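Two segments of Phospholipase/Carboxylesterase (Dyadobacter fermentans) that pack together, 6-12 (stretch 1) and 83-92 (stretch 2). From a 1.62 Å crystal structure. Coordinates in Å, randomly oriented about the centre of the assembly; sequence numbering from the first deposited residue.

Stretch 1, residues 6-12: THSKQII
Stretch 2, residues 83-92: ALVGEVVAEI

An extended segment can dock on a helix without a single hydrogen bond between them, and residues 6-12 and 83-92 of this phospholipase/carboxylesterase illustrate how. Residues 83-92 are helical throughout, with phi near -60° and psi near -45°, held by i to i+4 bonds such as Val88 N to Leu84 O (3.0 Å) and Glu91 N to Glu87 O (2.8 Å). The helix meets the other segment through the side chains of Leu84, Glu87, Val88 and Glu91, which the helical repeat brings to one side. The register sets Lys9 CA 6.7 Å from Leu84 CA and Ile11 CA 7.7 Å from Val88 CA, so both chains advance in the same general sense; the contact buries 333 Å².

Thr6 stays out of reach. His7 (phi/psi -88/109, chi1 m) points toward the helix, its CB 4.0 Å from Leu84 CD2, while its ring nitrogens are hydrogen-bonded elsewhere in the structure. Ser8 (-70/163) turns its side chain away, yet its O lies 3.7 Å from Leu84 CD2; the same oxygen accepts a weak bond from Gln10 N (2.8 Å). Lys9 (-75/81; chi1, chi2 and chi4 t, chi3 142°) starts sideways, its CA 4.0 Å from Leu84 CD1. Lys9 CD then passes 4.1 Å from Glu87 CG (Glu87 t,p, chi3 50°). Lys9 NZ forms a long salt bridge, 3.6 Å, to Glu91 OE1 (Glu91 m,t, chi3 -160°). This positive charge also lies near Glu87 OE2, 4.4 Å from NZ, and so helps offset the proximity of two acceptors, Glu87 OE2 and Glu91 OE1, 3.1 Å apart. Gln10 (-112/106) points away.

Strand residue Ile11 (-128/119, m,t) turns back toward the helix, setting CG1 4.3 Å from Leu84 CD1 (Leu84 t,p) and CD1 3.9 Å from Val88 CG2 (Val88 t), an apolar patch beside the charges. Ile12 continues the strand beyond contact.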

# COMPACT_ATOMS: atom_id res chain seq x y z
N THR A 6 -9.47 -14.05 9.93
CA THR A 6 -8.05 -13.84 10.17
C THR A 6 -7.31 -13.95 8.85
O THR A 6 -7.63 -14.82 8.04
CB THR A 6 -7.51 -14.97 11.09
OG1 THR A 6 -8.20 -14.92 12.34
CG2 THR A 6 -6.01 -14.87 11.34
N HIS A 7 -6.32 -13.08 8.62
CA HIS A 7 -5.37 -13.32 7.54
C HIS A 7 -4.26 -14.15 8.10
O HIS A 7 -3.48 -13.69 8.94
CB HIS A 7 -4.86 -12.03 6.95
CG HIS A 7 -5.95 -11.23 6.29
ND1 HIS A 7 -6.53 -11.62 5.13
CD2 HIS A 7 -6.61 -10.07 6.69
CE1 HIS A 7 -7.50 -10.75 4.79
NE2 HIS A 7 -7.56 -9.80 5.74
N SER A 8 -4.22 -15.42 7.69
CA SER A 8 -3.14 -16.30 8.10
C SER A 8 -1.83 -15.87 7.42
O SER A 8 -1.84 -15.16 6.41
CB SER A 8 -3.48 -17.76 7.82
OG SER A 8 -3.57 -18.00 6.42
N LYS A 9 -0.71 -16.34 7.96
CA LYS A 9 0.63 -15.94 7.49
C LYS A 9 0.97 -16.63 6.17
O LYS A 9 1.66 -17.65 6.14
CB LYS A 9 1.67 -16.23 8.57
CG LYS A 9 3.05 -15.64 8.33
CD LYS A 9 3.90 -15.75 9.59
CE LYS A 9 5.35 -16.06 9.29
NZ LYS A 9 6.08 -16.51 10.52
N GLN A 10 0.45 -16.08 5.08
CA GLN A 10 0.70 -16.56 3.73
C GLN A 10 1.53 -15.48 3.01
O GLN A 10 1.01 -14.42 2.66
CB GLN A 10 -0.62 -16.77 2.99
CG GLN A 10 -1.60 -17.78 3.58
CD GLN A 10 -2.83 -17.94 2.70
OE1 GLN A 10 -3.93 -17.46 3.03
NE2 GLN A 10 -2.66 -18.61 1.56
N ILE A 11 2.82 -15.74 2.82
CA ILE A 11 3.71 -14.72 2.26
C ILE A 11 4.47 -15.31 1.09
O ILE A 11 5.23 -16.26 1.25
CB ILE A 11 4.73 -14.18 3.31
CG1 ILE A 11 4.01 -13.54 4.52
CG2 ILE A 11 5.66 -13.16 2.67
CD1 ILE A 11 4.83 -13.49 5.80
N ILE A 12 4.28 -14.73 -0.08
CA ILE A 12 4.95 -15.17 -1.30
C ILE A 12 6.13 -14.25 -1.58
O ILE A 12 6.00 -13.03 -1.49
CB ILE A 12 3.93 -15.21 -2.46
CG1 ILE A 12 2.96 -16.36 -2.21
CG2 ILE A 12 4.61 -15.38 -3.81
CD1 ILE A 12 1.71 -16.32 -3.06
N ALA A 83 -1.86 -6.34 10.85
CA ALA A 83 -0.93 -7.23 11.55
C ALA A 83 -0.02 -8.00 10.59
O ALA A 83 1.20 -8.12 10.82
CB ALA A 83 -1.66 -8.19 12.48
N LEU A 84 -0.59 -8.52 9.52
CA LEU A 84 0.17 -9.32 8.55
C LEU A 84 1.21 -8.45 7.82
O LEU A 84 2.37 -8.87 7.63
CB LEU A 84 -0.78 -10.03 7.57
CG LEU A 84 -0.12 -10.92 6.47
CD1 LEU A 84 0.82 -11.98 7.02
CD2 LEU A 84 -1.16 -11.58 5.57
N VAL A 85 0.81 -7.23 7.43
CA VAL A 85 1.77 -6.33 6.76
C VAL A 85 2.91 -6.06 7.72
O VAL A 85 4.09 -6.12 7.35
CB VAL A 85 1.11 -5.01 6.30
CG1 VAL A 85 2.16 -4.03 5.75
CG2 VAL A 85 -0.02 -5.30 5.31
N GLY A 86 2.55 -5.80 8.98
CA GLY A 86 3.54 -5.57 10.03
C GLY A 86 4.49 -6.75 10.23
O GLY A 86 5.69 -6.56 10.47
N GLU A 87 3.96 -7.97 10.18
CA GLU A 87 4.80 -9.19 10.23
C GLU A 87 5.80 -9.23 9.07
O GLU A 87 7.00 -9.58 9.26
CB GLU A 87 3.94 -10.46 10.23
CG GLU A 87 4.72 -11.77 10.23
CD GLU A 87 5.77 -11.86 11.34
OE1 GLU A 87 5.43 -11.60 12.51
OE2 GLU A 87 6.94 -12.21 11.05
N VAL A 88 5.32 -8.91 7.86
CA VAL A 88 6.19 -8.89 6.68
C VAL A 88 7.32 -7.87 6.87
O VAL A 88 8.50 -8.20 6.66
CB VAL A 88 5.39 -8.58 5.39
CG1 VAL A 88 6.34 -8.33 4.20
CG2 VAL A 88 4.39 -9.69 5.08
N VAL A 89 6.95 -6.65 7.28
CA VAL A 89 7.98 -5.61 7.57
C VAL A 89 8.98 -6.09 8.62
O VAL A 89 10.21 -5.95 8.43
CB VAL A 89 7.37 -4.24 7.97
CG1 VAL A 89 8.45 -3.27 8.43
CG2 VAL A 89 6.53 -3.67 6.81
N ALA A 90 8.48 -6.68 9.70
CA ALA A 90 9.35 -7.22 10.74
C ALA A 90 10.30 -8.29 10.20
O ALA A 90 11.49 -8.29 10.53
CB ALA A 90 8.52 -7.79 11.90
N GLU A 91 9.79 -9.19 9.36
CA GLU A 91 10.65 -10.23 8.74
C GLU A 91 11.79 -9.61 7.91
O GLU A 91 12.96 -10.00 8.04
CB GLU A 91 9.83 -11.20 7.90
CG GLU A 91 8.97 -12.15 8.73
CD GLU A 91 8.30 -13.24 7.90
OE1 GLU A 91 7.31 -13.82 8.40
OE2 GLU A 91 8.74 -13.52 6.76
N ILE A 92 11.43 -8.63 7.08
CA ILE A 92 12.40 -7.93 6.25
C ILE A 92 13.48 -7.28 7.11
O ILE A 92 14.69 -7.45 6.84
CB ILE A 92 11.72 -6.91 5.32
CG1 ILE A 92 10.82 -7.65 4.34
CG2 ILE A 92 12.77 -6.10 4.54
CD1 ILE A 92 9.80 -6.78 3.61